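Local coordinates for protein transferrin (Manduca sexta, PDB 6WB6) that binds a single ferric ion per molecule, together with a carbonate anion, and serves in iron transport as a secreted glycoprotein, at residues A[443-449]-A[566-570]; A[460-464]-A[501-505]; A[470-475]-A[652-657]; A[580-584]-A[646-650]. One frame throughout, in Å; residues are numbered along the deposited sequence.

All four contacts lie in the second transferrin-like half of the chain, and their chemistry differs with place in the fold. Contact 1, at the surface, depends on polar bonds, chiefly from one arginine to loop carbonyls and a threonine hydroxyl. Contact 2, partly buried, pairs strand ends by main-chain hydrogen bonds with leucine packing. Contact 3, the buried one, crosses two helices through mostly apolar side chains, and contact 4, partly buried, sets helix on strand by van der Waals and CH-pi packing. Contacts 1, 2 and 4 reach the same mixed sheet, while helix 644-659 serves both 3 and 4. Contacts 2 and 3 meet where L502 CD2 lies 3.9 Å from L470 CD2; contact 1 touches none of the others.

Contact 1 of 4, residues A[443-449]-A[566-570]; sequences KKGTAYN and AGGRD
R569 reaches into a curled loop, 443-449, that opens with a type II turn from K443 to T446; G445, with phi 82°, occupies the positive-phi corner. The side chain leaves strand 569-570 with chi1 m and an off-well chi2 of 143°, extended through chi3 t, so that its guanidinium meets the loop's acceptors. R569 NH1 donates to K443 O (2.8 Å), R569 NH2 to T446 OG1 (2.7 Å) and to Y448 O (2.9 Å), and R569 NE to Y448 O (2.8 Å). T446 OG1 donates to K443 O (3.1 Å). The backbones come closest at N449 and G568 (CA-CA 4.2 Å), where G568 N donates to N449 O at 2.7 Å, with G567 CA 3.3 Å from the same N449 O. An ideal CB on G567 would clash there. K443 NZ turns elsewhere, to D537. The loop after strand 437-443 is thereby tied to strand 569-570 of the same mixed sheet, its oxygens satisfying NE, NH1 and NH2 while E558 supplies counter-charge at NH1.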
loop_
_atom_site.group_PDB
_atom_site.type_symbol
_atom_site.label_atom_id
_atom_site.label_comp_id
_atom_site.label_asym_id
_atom_site.label_seq_id
_atom_site.Cartn_x
_atom_site.Cartn_y
_atom_site.Cartn_z
ATOM N N LYS A 443 -13.128 32.350 -16.780
ATOM C CA LYS A 443 -12.259 33.475 -16.467
ATOM C C LYS A 443 -12.729 34.155 -15.189
ATOM O O LYS A 443 -13.921 34.186 -14.880
ATOM C CB LYS A 443 -12.244 34.490 -17.604
ATOM C CG LYS A 443 -11.562 33.992 -18.862
ATOM C CD LYS A 443 -11.102 35.127 -19.748
ATOM C CE LYS A 443 -10.400 34.563 -20.975
ATOM N NZ LYS A 443 -10.006 35.569 -21.991
ATOM N N LYS A 444 -11.785 34.700 -14.433
ATOM C CA LYS A 444 -12.181 35.403 -13.230
ATOM C C LYS A 444 -13.064 36.581 -13.602
ATOM O O LYS A 444 -12.820 37.270 -14.592
ATOM C CB LYS A 444 -10.961 35.879 -12.444
ATOM C CG LYS A 444 -10.289 34.765 -11.666
ATOM C CD LYS A 444 -9.470 35.285 -10.513
ATOM C CE LYS A 444 -8.517 34.206 -10.009
ATOM N NZ LYS A 444 -7.805 34.609 -8.770
ATOM N N GLY A 445 -14.118 36.793 -12.817
ATOM C CA GLY A 445 -14.943 37.967 -12.979
ATOM C C GLY A 445 -15.998 37.895 -14.058
ATOM O O GLY A 445 -16.769 38.854 -14.198
ATOM N N THR A 446 -16.080 36.807 -14.823
ATOM C CA THR A 446 -17.181 36.718 -15.769
ATOM C C THR A 446 -18.479 36.420 -15.016
ATOM O O THR A 446 -18.479 36.071 -13.835
ATOM C CB THR A 446 -16.914 35.669 -16.856
ATOM O OG1 THR A 446 -16.631 34.385 -16.277
ATOM C CG2 THR A 446 -15.754 36.109 -17.734
ATOM N N ALA A 447 -19.595 36.566 -15.726
ATOM C CA ALA A 447 -20.910 36.714 -15.109
ATOM C C ALA A 447 -21.648 35.396 -14.875
ATOM O O ALA A 447 -22.869 35.421 -14.687
ATOM C CB ALA A 447 -21.782 37.631 -15.974
ATOM N N TYR A 448 -20.959 34.258 -14.853
ATOM C CA TYR A 448 -21.611 32.958 -14.737
ATOM C C TYR A 448 -21.366 32.379 -13.355
ATOM O O TYR A 448 -20.214 32.192 -12.964
ATOM C CB TYR A 448 -21.102 32.009 -15.819
ATOM C CG TYR A 448 -20.955 32.710 -17.130
ATOM C CD1 TYR A 448 -22.033 32.852 -17.988
ATOM C CD2 TYR A 448 -19.736 33.263 -17.500
ATOM C CE1 TYR A 448 -21.895 33.515 -19.183
ATOM C CE2 TYR A 448 -19.585 33.922 -18.692
ATOM C CZ TYR A 448 -20.660 34.044 -19.529
ATOM O OH TYR A 448 -20.494 34.717 -20.706
ATOM N N ASN A 449 -22.460 32.110 -12.615
ATOM C CA ASN A 449 -22.388 31.461 -11.311
ATOM C C ASN A 449 -23.239 30.205 -11.205
ATOM O O ASN A 449 -23.249 29.575 -10.145
ATOM C CB ASN A 449 -22.835 32.416 -10.199
ATOM C CG ASN A 449 -22.186 33.751 -10.300
ATOM O OD1 ASN A 449 -21.044 33.920 -9.894
ATOM N ND2 ASN A 449 -22.911 34.720 -10.847
ATOM N N ALA A 566 -25.265 26.319 -3.991
ATOM C CA ALA A 566 -25.085 27.760 -4.118
ATOM C C ALA A 566 -24.481 28.192 -5.447
ATOM O O ALA A 566 -24.438 29.399 -5.708
ATOM C CB ALA A 566 -24.177 28.280 -3.003
ATOM N N GLY A 567 -24.001 27.267 -6.275
ATOM C CA GLY A 567 -23.287 27.713 -7.468
ATOM C C GLY A 567 -22.059 28.530 -7.093
ATOM O O GLY A 567 -21.411 28.306 -6.061
ATOM N N GLY A 568 -21.737 29.505 -7.935
ATOM C CA GLY A 568 -20.561 30.310 -7.673
ATOM C C GLY A 568 -19.269 29.654 -8.144
ATOM O O GLY A 568 -19.252 28.738 -8.972
ATOM N N ARG A 569 -18.168 30.136 -7.584
ATOM C CA ARG A 569 -16.838 29.901 -8.127
ATOM C C ARG A 569 -15.866 29.571 -7.012
ATOM O O ARG A 569 -16.012 30.052 -5.893
ATOM C CB ARG A 569 -16.314 31.136 -8.852
ATOM C CG ARG A 569 -16.914 31.359 -10.209
ATOM C CD ARG A 569 -17.120 32.825 -10.470
ATOM N NE ARG A 569 -17.760 32.997 -11.763
ATOM C CZ ARG A 569 -17.134 33.343 -12.875
ATOM N NH1 ARG A 569 -15.837 33.587 -12.874
ATOM N NH2 ARG A 569 -17.821 33.456 -13.996
ATOM N N ASP A 570 -14.845 28.785 -7.337
ATOM C CA ASP A 570 -13.766 28.527 -6.391
ATOM C C ASP A 570 -12.461 28.360 -7.164
ATOM O O ASP A 570 -12.461 28.229 -8.390
ATOM C CB ASP A 570 -14.066 27.304 -5.539
ATOM C CG ASP A 570 -13.384 27.362 -4.198
ATOM O OD1 ASP A 570 -12.279 27.938 -4.115
ATOM O OD2 ASP A 570 -13.963 26.843 -3.232
#

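Contact 2 of 4, residues A[460-464]-A[501-505]; sequences CHSSY and CLPGV
Two backbone amides of 460-464 carry the polar part of this contact. H461 N donates to C501 O at 2.9 Å, continuing the parallel bridge between C460 and C501 (CA-CA 4.9 Å), and Y464 N donates to P503 O, also at 2.9 Å and nearer to linear (153°). Between them the chains run alongside each other, H461 facing L502 (CA-CA 5.0 Å) and S463 facing P503 (4.7 Å). The second segment then reverses in a type II turn from L502 to V505, closed by V505 N to L502 O (3.0 Å), with G504 at phi 89°. L502 (chi1 t, chi2 p) fills the space between the segments: its CD1 lies 3.4 Å from H461 CB and 3.8 Å from Y464 CA, its CD2 lies 3.9 Å from Y464 CD2, and its CB sits over one face of the imidazole. H461 ND1 bonds to G469 O. Y464, chi1 t, also lays CD2 4.3 Å from V505 CB. C460 and C501 are also disulfide-bonded, to C533 and C524. Strands 458-461 and 499-501, parallel and joined through helices 467-479 and 488-495, form a beta-alpha-beta crossover, and by sequence 460-464 and the following turn match the carbonate-binding segment around T116 and R120 in the first half, T466 probably standing in place of that arginine.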
loop_
_atom_site.group_PDB
_atom_site.type_symbol
_atom_site.label_atom_id
_atom_site.label_comp_id
_atom_site.label_asym_id
_atom_site.label_seq_id
_atom_site.Cartn_x
_atom_site.Cartn_y
_atom_site.Cartn_z
ATOM N N CYS A 460 -16.237 25.618 -24.471
ATOM C CA CYS A 460 -15.035 24.938 -24.922
ATOM C C CYS A 460 -14.991 23.616 -24.186
ATOM O O CYS A 460 -15.363 23.553 -23.013
ATOM C CB CYS A 460 -13.772 25.755 -24.614
ATOM S SG CYS A 460 -13.777 27.437 -25.226
ATOM N N HIS A 461 -14.556 22.561 -24.864
ATOM C CA HIS A 461 -14.557 21.240 -24.260
ATOM C C HIS A 461 -13.240 20.537 -24.533
ATOM O O HIS A 461 -12.607 20.763 -25.560
ATOM C CB HIS A 461 -15.679 20.330 -24.807
ATOM C CG HIS A 461 -17.071 20.820 -24.559
ATOM N ND1 HIS A 461 -18.010 20.062 -23.892
ATOM C CD2 HIS A 461 -17.711 21.947 -24.954
ATOM C CE1 HIS A 461 -19.159 20.713 -23.862
ATOM N NE2 HIS A 461 -19.006 21.859 -24.499
ATOM N N SER A 462 -12.853 19.666 -23.607
ATOM C CA SER A 462 -12.001 18.556 -23.970
ATOM C C SER A 462 -12.688 17.720 -25.045
ATOM O O SER A 462 -13.875 17.886 -25.344
ATOM C CB SER A 462 -11.707 17.672 -22.769
ATOM O OG SER A 462 -10.860 18.324 -21.876
ATOM N N SER A 463 -11.932 16.774 -25.592
ATOM C CA SER A 463 -12.389 16.010 -26.738
ATOM C C SER A 463 -13.649 15.211 -26.418
ATOM O O SER A 463 -13.790 14.633 -25.340
ATOM C CB SER A 463 -11.282 15.063 -27.205
ATOM O OG SER A 463 -11.802 14.131 -28.137
ATOM N N TYR A 464 -14.558 15.172 -27.383
ATOM C CA TYR A 464 -15.776 14.377 -27.319
ATOM C C TYR A 464 -15.548 12.971 -26.764
ATOM O O TYR A 464 -16.470 12.352 -26.221
ATOM C CB TYR A 464 -16.395 14.290 -28.721
ATOM C CG TYR A 464 -17.638 13.433 -28.813
ATOM C CD1 TYR A 464 -17.543 12.074 -29.031
ATOM C CD2 TYR A 464 -18.906 13.987 -28.704
ATOM C CE1 TYR A 464 -18.677 11.278 -29.133
ATOM C CE2 TYR A 464 -20.049 13.191 -28.788
ATOM C CZ TYR A 464 -19.917 11.844 -29.008
ATOM O OH TYR A 464 -21.025 11.045 -29.109
ATOM N N CYS A 501 -16.737 24.323 -29.098
ATOM C CA CYS A 501 -15.636 23.518 -29.612
ATOM C C CYS A 501 -15.598 22.236 -28.802
ATOM O O CYS A 501 -15.156 22.241 -27.646
ATOM C CB CYS A 501 -14.292 24.230 -29.527
ATOM S SG CYS A 501 -13.007 23.142 -30.250
ATOM N N LEU A 502 -16.058 21.146 -29.416
ATOM C CA LEU A 502 -16.065 19.816 -28.818
ATOM C C LEU A 502 -15.343 18.909 -29.811
ATOM O O LEU A 502 -15.975 18.245 -30.654
ATOM C CB LEU A 502 -17.492 19.375 -28.514
ATOM C CG LEU A 502 -17.740 17.990 -27.899
ATOM C CD1 LEU A 502 -17.129 17.817 -26.516
ATOM C CD2 LEU A 502 -19.241 17.742 -27.836
ATOM N N PRO A 503 -14.016 18.862 -29.749
ATOM C CA PRO A 503 -13.240 18.165 -30.784
ATOM C C PRO A 503 -13.720 16.743 -31.034
ATOM O O PRO A 503 -13.894 15.948 -30.109
ATOM C CB PRO A 503 -11.810 18.180 -30.229
ATOM C CG PRO A 503 -11.767 19.353 -29.304
ATOM C CD PRO A 503 -13.160 19.549 -28.760
ATOM N N GLY A 504 -13.919 16.418 -32.305
ATOM C CA GLY A 504 -14.319 15.082 -32.673
ATOM C C GLY A 504 -15.807 14.846 -32.698
ATOM O O GLY A 504 -16.233 13.735 -33.041
ATOM N N VAL A 505 -16.622 15.848 -32.368
ATOM C CA VAL A 505 -18.063 15.654 -32.383
ATOM C C VAL A 505 -18.550 15.279 -33.779
ATOM O O VAL A 505 -19.668 14.774 -33.924
ATOM C CB VAL A 505 -18.775 16.917 -31.842
ATOM C CG1 VAL A 505 -18.392 18.132 -32.660
ATOM C CG2 VAL A 505 -20.319 16.722 -31.807
#

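Contact 3 of 4, residues A[470-475]-A[652-657]; sequences LHAPLF and TIHDVI
The crossover helix 467-479 packs on the C-terminal helix 644-659 of the second lobe almost at right angles: the axes of their short segments, 470-475 and 652-657, approach to 9.8 Å with a signed angle of 85°. Such a steep crossing leaves a compact patch, and two large side chains fill it from opposite helices. F475 (chi1 t, chi2 86°) is the bump from the first helix. It enters the hollow between T652, I653 and V656, with F475 CE1 3.7 Å from T652 CG2 and F475 CD1 3.6 Å from V656 CG2, while I653 CG1 covers one ring face, 3.7 Å from the centroid and 17° off the normal, a CH-pi contact. The reciprocal bump is I657 (m, m), set among L470, H471 and L474: its CD1 lies 4.3 Å from L470 CD1 and 4.1 Å from L474 CD1, and its CG1 lies 3.8 Å from H471 ND1. CA atoms come closest at F475 and I653 (5.9 Å). P473, which kinks its helix, stays out of reach, and L662 touches both L474 and I657. With no hydrogen bond between the segments and mostly apolar contacts, the chemistry is consistent with association by close fit.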
loop_
_atom_site.group_PDB
_atom_site.type_symbol
_atom_site.label_atom_id
_atom_site.label_comp_id
_atom_site.label_asym_id
_atom_site.label_seq_id
_atom_site.Cartn_x
_atom_site.Cartn_y
_atom_site.Cartn_z
ATOM N N LEU A 470 -17.375 15.625 -22.619
ATOM C CA LEU A 470 -18.662 15.270 -23.210
ATOM C C LEU A 470 -19.616 14.752 -22.145
ATOM O O LEU A 470 -20.625 15.401 -21.869
ATOM C CB LEU A 470 -18.451 14.238 -24.320
ATOM C CG LEU A 470 -19.679 13.812 -25.132
ATOM C CD1 LEU A 470 -20.423 12.700 -24.425
ATOM C CD2 LEU A 470 -20.594 14.999 -25.416
ATOM N N HIS A 471 -19.313 13.610 -21.526
ATOM C CA HIS A 471 -20.227 12.979 -20.585
ATOM C C HIS A 471 -20.702 13.961 -19.526
ATOM O O HIS A 471 -21.903 14.201 -19.376
ATOM C CB HIS A 471 -19.545 11.781 -19.924
ATOM C CG HIS A 471 -19.358 10.609 -20.827
ATOM N ND1 HIS A 471 -19.833 9.353 -20.517
ATOM C CD2 HIS A 471 -18.737 10.493 -22.024
ATOM C CE1 HIS A 471 -19.516 8.514 -21.485
ATOM N NE2 HIS A 471 -18.850 9.180 -22.411
ATOM N N ALA A 472 -19.761 14.539 -18.773
ATOM C CA ALA A 472 -20.155 15.274 -17.577
ATOM C C ALA A 472 -21.012 16.487 -17.900
ATOM O O ALA A 472 -22.050 16.669 -17.239
ATOM C CB ALA A 472 -18.904 15.646 -16.772
ATOM N N PRO A 473 -20.652 17.353 -18.860
ATOM C CA PRO A 473 -21.565 18.461 -19.215
ATOM C C PRO A 473 -22.890 17.990 -19.799
ATOM O O PRO A 473 -23.938 18.591 -19.527
ATOM C CB PRO A 473 -20.757 19.267 -20.240
ATOM C CG PRO A 473 -19.320 18.774 -20.108
ATOM C CD PRO A 473 -19.411 17.379 -19.657
ATOM N N LEU A 474 -22.880 16.927 -20.604
ATOM C CA LEU A 474 -24.137 16.433 -21.153
ATOM C C LEU A 474 -25.025 15.883 -20.047
ATOM O O LEU A 474 -26.223 16.183 -19.990
ATOM C CB LEU A 474 -23.886 15.350 -22.199
ATOM C CG LEU A 474 -24.204 15.647 -23.656
ATOM C CD1 LEU A 474 -24.073 14.346 -24.477
ATOM C CD2 LEU A 474 -25.591 16.238 -23.816
ATOM N N PHE A 475 -24.454 15.060 -19.160
ATOM C CA PHE A 475 -25.249 14.568 -18.046
ATOM C C PHE A 475 -25.686 15.701 -17.153
ATOM O O PHE A 475 -26.810 15.693 -16.628
ATOM C CB PHE A 475 -24.498 13.568 -17.180
ATOM C CG PHE A 475 -25.223 13.277 -15.888
ATOM C CD1 PHE A 475 -26.206 12.301 -15.846
ATOM C CD2 PHE A 475 -24.970 14.007 -14.742
ATOM C CE1 PHE A 475 -26.906 12.046 -14.690
ATOM C CE2 PHE A 475 -25.674 13.761 -13.572
ATOM C CZ PHE A 475 -26.644 12.769 -13.546
ATOM N N THR A 652 -25.706 6.194 -13.446
ATOM C CA THR A 652 -26.734 7.082 -13.973
ATOM C C THR A 652 -26.189 7.864 -15.157
ATOM O O THR A 652 -26.855 7.985 -16.194
ATOM C CB THR A 652 -27.252 8.029 -12.880
ATOM O OG1 THR A 652 -27.718 7.253 -11.762
ATOM C CG2 THR A 652 -28.408 8.893 -13.395
ATOM N N ILE A 653 -24.958 8.368 -15.035
ATOM C CA ILE A 653 -24.344 9.095 -16.137
ATOM C C ILE A 653 -24.313 8.231 -17.393
ATOM O O ILE A 653 -24.749 8.650 -18.472
ATOM C CB ILE A 653 -22.941 9.564 -15.739
ATOM C CG1 ILE A 653 -23.074 10.712 -14.720
ATOM C CG2 ILE A 653 -22.162 9.948 -16.983
ATOM C CD1 ILE A 653 -21.741 11.190 -14.107
ATOM N N HIS A 654 -23.781 7.016 -17.272
ATOM C CA HIS A 654 -23.780 6.087 -18.395
ATOM C C HIS A 654 -25.188 5.832 -18.925
ATOM O O HIS A 654 -25.389 5.736 -20.143
ATOM C CB HIS A 654 -23.143 4.779 -17.964
ATOM C CG HIS A 654 -23.189 3.709 -19.002
ATOM N ND1 HIS A 654 -22.350 3.695 -20.095
ATOM C CD2 HIS A 654 -23.959 2.600 -19.102
ATOM C CE1 HIS A 654 -22.606 2.625 -20.830
ATOM N NE2 HIS A 654 -23.587 1.951 -20.256
ATOM N N ASP A 655 -26.181 5.707 -18.031
ATOM C CA ASP A 655 -27.537 5.448 -18.506
ATOM C C ASP A 655 -28.027 6.594 -19.375
ATOM O O ASP A 655 -28.602 6.371 -20.448
ATOM C CB ASP A 655 -28.499 5.210 -17.332
ATOM C CG ASP A 655 -28.544 3.744 -16.891
ATOM O OD1 ASP A 655 -28.088 2.859 -17.636
ATOM O OD2 ASP A 655 -29.037 3.467 -15.784
ATOM N N VAL A 656 -27.782 7.832 -18.945
ATOM C CA VAL A 656 -28.178 8.981 -19.755
ATOM C C VAL A 656 -27.461 8.954 -21.104
ATOM O O VAL A 656 -28.036 9.304 -22.141
ATOM C CB VAL A 656 -27.896 10.286 -18.991
ATOM C CG1 VAL A 656 -28.261 11.491 -19.844
ATOM C CG2 VAL A 656 -28.646 10.320 -17.666
ATOM N N ILE A 657 -26.189 8.556 -21.103
ATOM C CA ILE A 657 -25.397 8.566 -22.327
ATOM C C ILE A 657 -25.774 7.405 -23.230
ATOM O O ILE A 657 -25.726 7.528 -24.459
ATOM C CB ILE A 657 -23.905 8.547 -21.951
ATOM C CG1 ILE A 657 -23.551 9.840 -21.197
ATOM C CG2 ILE A 657 -23.010 8.334 -23.193
ATOM C CD1 ILE A 657 -23.661 11.077 -22.034
#

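Contact 4 of 4, residues A[580-584]-A[646-650]; sequences VAMAP and DFEKF
A helix packs against a short edge of sheet in this partly buried contact, where segment 580-584, carrying strand 581-582, lies beside the 646-650 part of helix 644-659. The nearest CA pairs, P584 with F650 (7.4 Å), M582 with D646 (8.0 Å) and A581 with K649 (9.0 Å), leave a gap bridged by side chains. F650 (chi1 m, chi2 -38°) does most of this: P584 CB stands over one ring face, 4.2 Å from the centroid and 12° off the normal, a CH-pi contact, while M582 O approaches the ring edge, 3.2 Å from F650 CE1. V580 and A581 form a classic beta bulge opposite A438 of strand 437-443. Chain 580-584 then runs on toward strand 587-590 of the neighbouring antiparallel sheet, so the segment belongs to the link between the two sheets, consistent with the paired interdomain strands of a transferrin lobe. M582 extends from the strand (t, t, p) and brings its CE to 3.4 Å from F650 CZ and 3.7 Å from D646 CG. At the other end, K649 (chi1 t) reaches back along the strand, its NZ 3.7 Å from A581 CB, and F467 of helix 467-479 touches A581, A583 and P584.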
loop_
_atom_site.group_PDB
_atom_site.type_symbol
_atom_site.label_atom_id
_atom_site.label_comp_id
_atom_site.label_asym_id
_atom_site.label_seq_id
_atom_site.Cartn_x
_atom_site.Cartn_y
_atom_site.Cartn_z
ATOM N N VAL A 580 -18.091 19.624 -11.988
ATOM C CA VAL A 580 -19.292 19.107 -12.604
ATOM C C VAL A 580 -19.576 17.693 -12.138
ATOM O O VAL A 580 -20.673 17.396 -11.673
ATOM C CB VAL A 580 -19.182 19.162 -14.141
ATOM C CG1 VAL A 580 -20.537 18.848 -14.750
ATOM C CG2 VAL A 580 -18.673 20.513 -14.590
ATOM N N ALA A 581 -18.594 16.806 -12.271
ATOM C CA ALA A 581 -18.722 15.440 -11.797
ATOM C C ALA A 581 -17.345 14.924 -11.446
ATOM O O ALA A 581 -16.341 15.332 -12.040
ATOM C CB ALA A 581 -19.364 14.514 -12.854
ATOM N N MET A 582 -17.312 13.997 -10.505
ATOM C CA MET A 582 -16.120 13.202 -10.312
ATOM C C MET A 582 -15.903 12.320 -11.533
ATOM O O MET A 582 -16.859 11.830 -12.140
ATOM C CB MET A 582 -16.255 12.350 -9.057
ATOM C CG MET A 582 -14.955 11.681 -8.671
ATOM S SD MET A 582 -15.108 10.737 -7.162
ATOM C CE MET A 582 -15.754 9.246 -7.861
ATOM N N ALA A 583 -14.659 12.132 -11.891
ATOM C CA ALA A 583 -14.303 11.408 -13.093
ATOM C C ALA A 583 -13.991 9.964 -12.756
ATOM O O ALA A 583 -13.270 9.703 -11.786
ATOM C CB ALA A 583 -13.098 12.057 -13.767
ATOM N N PRO A 584 -14.507 8.987 -13.496
ATOM C CA PRO A 584 -14.100 7.603 -13.231
ATOM C C PRO A 584 -12.619 7.451 -13.516
ATOM O O PRO A 584 -12.146 7.796 -14.596
ATOM C CB PRO A 584 -14.973 6.780 -14.187
ATOM C CG PRO A 584 -15.354 7.732 -15.253
ATOM C CD PRO A 584 -15.446 9.081 -14.622
ATOM N N ASP A 646 -20.835 6.904 -5.539
ATOM C CA ASP A 646 -20.076 7.244 -6.738
ATOM C C ASP A 646 -20.315 6.212 -7.831
ATOM O O ASP A 646 -20.534 6.570 -8.988
ATOM C CB ASP A 646 -18.584 7.354 -6.419
ATOM C CG ASP A 646 -18.286 8.393 -5.325
ATOM O OD1 ASP A 646 -19.020 9.394 -5.226
ATOM O OD2 ASP A 646 -17.316 8.200 -4.564
ATOM N N PHE A 647 -20.283 4.927 -7.479
ATOM C CA PHE A 647 -20.710 3.891 -8.411
ATOM C C PHE A 647 -22.067 4.229 -9.010
ATOM O O PHE A 647 -22.242 4.251 -10.238
ATOM C CB PHE A 647 -20.791 2.543 -7.702
ATOM C CG PHE A 647 -21.215 1.405 -8.603
ATOM C CD1 PHE A 647 -20.935 1.434 -9.959
ATOM C CD2 PHE A 647 -21.879 0.309 -8.082
ATOM C CE1 PHE A 647 -21.312 0.383 -10.778
ATOM C CE2 PHE A 647 -22.253 -0.745 -8.881
ATOM C CZ PHE A 647 -21.968 -0.710 -10.241
ATOM N N GLU A 648 -23.048 4.496 -8.145
ATOM C CA GLU A 648 -24.406 4.695 -8.623
ATOM C C GLU A 648 -24.506 5.930 -9.494
ATOM O O GLU A 648 -25.173 5.900 -10.533
ATOM C CB GLU A 648 -25.359 4.760 -7.441
ATOM C CG GLU A 648 -25.436 3.392 -6.805
ATOM C CD GLU A 648 -26.253 3.345 -5.532
ATOM O OE1 GLU A 648 -26.590 4.420 -4.967
ATOM O OE2 GLU A 648 -26.540 2.207 -5.107
ATOM N N LYS A 649 -23.793 6.999 -9.131
ATOM C CA LYS A 649 -23.755 8.158 -10.006
ATOM C C LYS A 649 -23.129 7.813 -11.360
ATOM O O LYS A 649 -23.627 8.245 -12.405
ATOM C CB LYS A 649 -23.000 9.305 -9.342
ATOM C CG LYS A 649 -22.800 10.442 -10.316
ATOM C CD LYS A 649 -22.786 11.802 -9.694
ATOM C CE LYS A 649 -22.880 12.860 -10.783
ATOM N NZ LYS A 649 -22.127 14.071 -10.387
ATOM N N PHE A 650 -22.045 7.027 -11.369
ATOM C CA PHE A 650 -21.433 6.655 -12.644
ATOM C C PHE A 650 -22.406 5.855 -13.498
ATOM O O PHE A 650 -22.432 6.003 -14.724
ATOM C CB PHE A 650 -20.141 5.863 -12.420
ATOM C CG PHE A 650 -18.992 6.692 -11.865
ATOM C CD1 PHE A 650 -18.790 8.001 -12.274
ATOM C CD2 PHE A 650 -18.131 6.159 -10.928
ATOM C CE1 PHE A 650 -17.749 8.745 -11.758
ATOM C CE2 PHE A 650 -17.109 6.901 -10.408
ATOM C CZ PHE A 650 -16.914 8.188 -10.825
#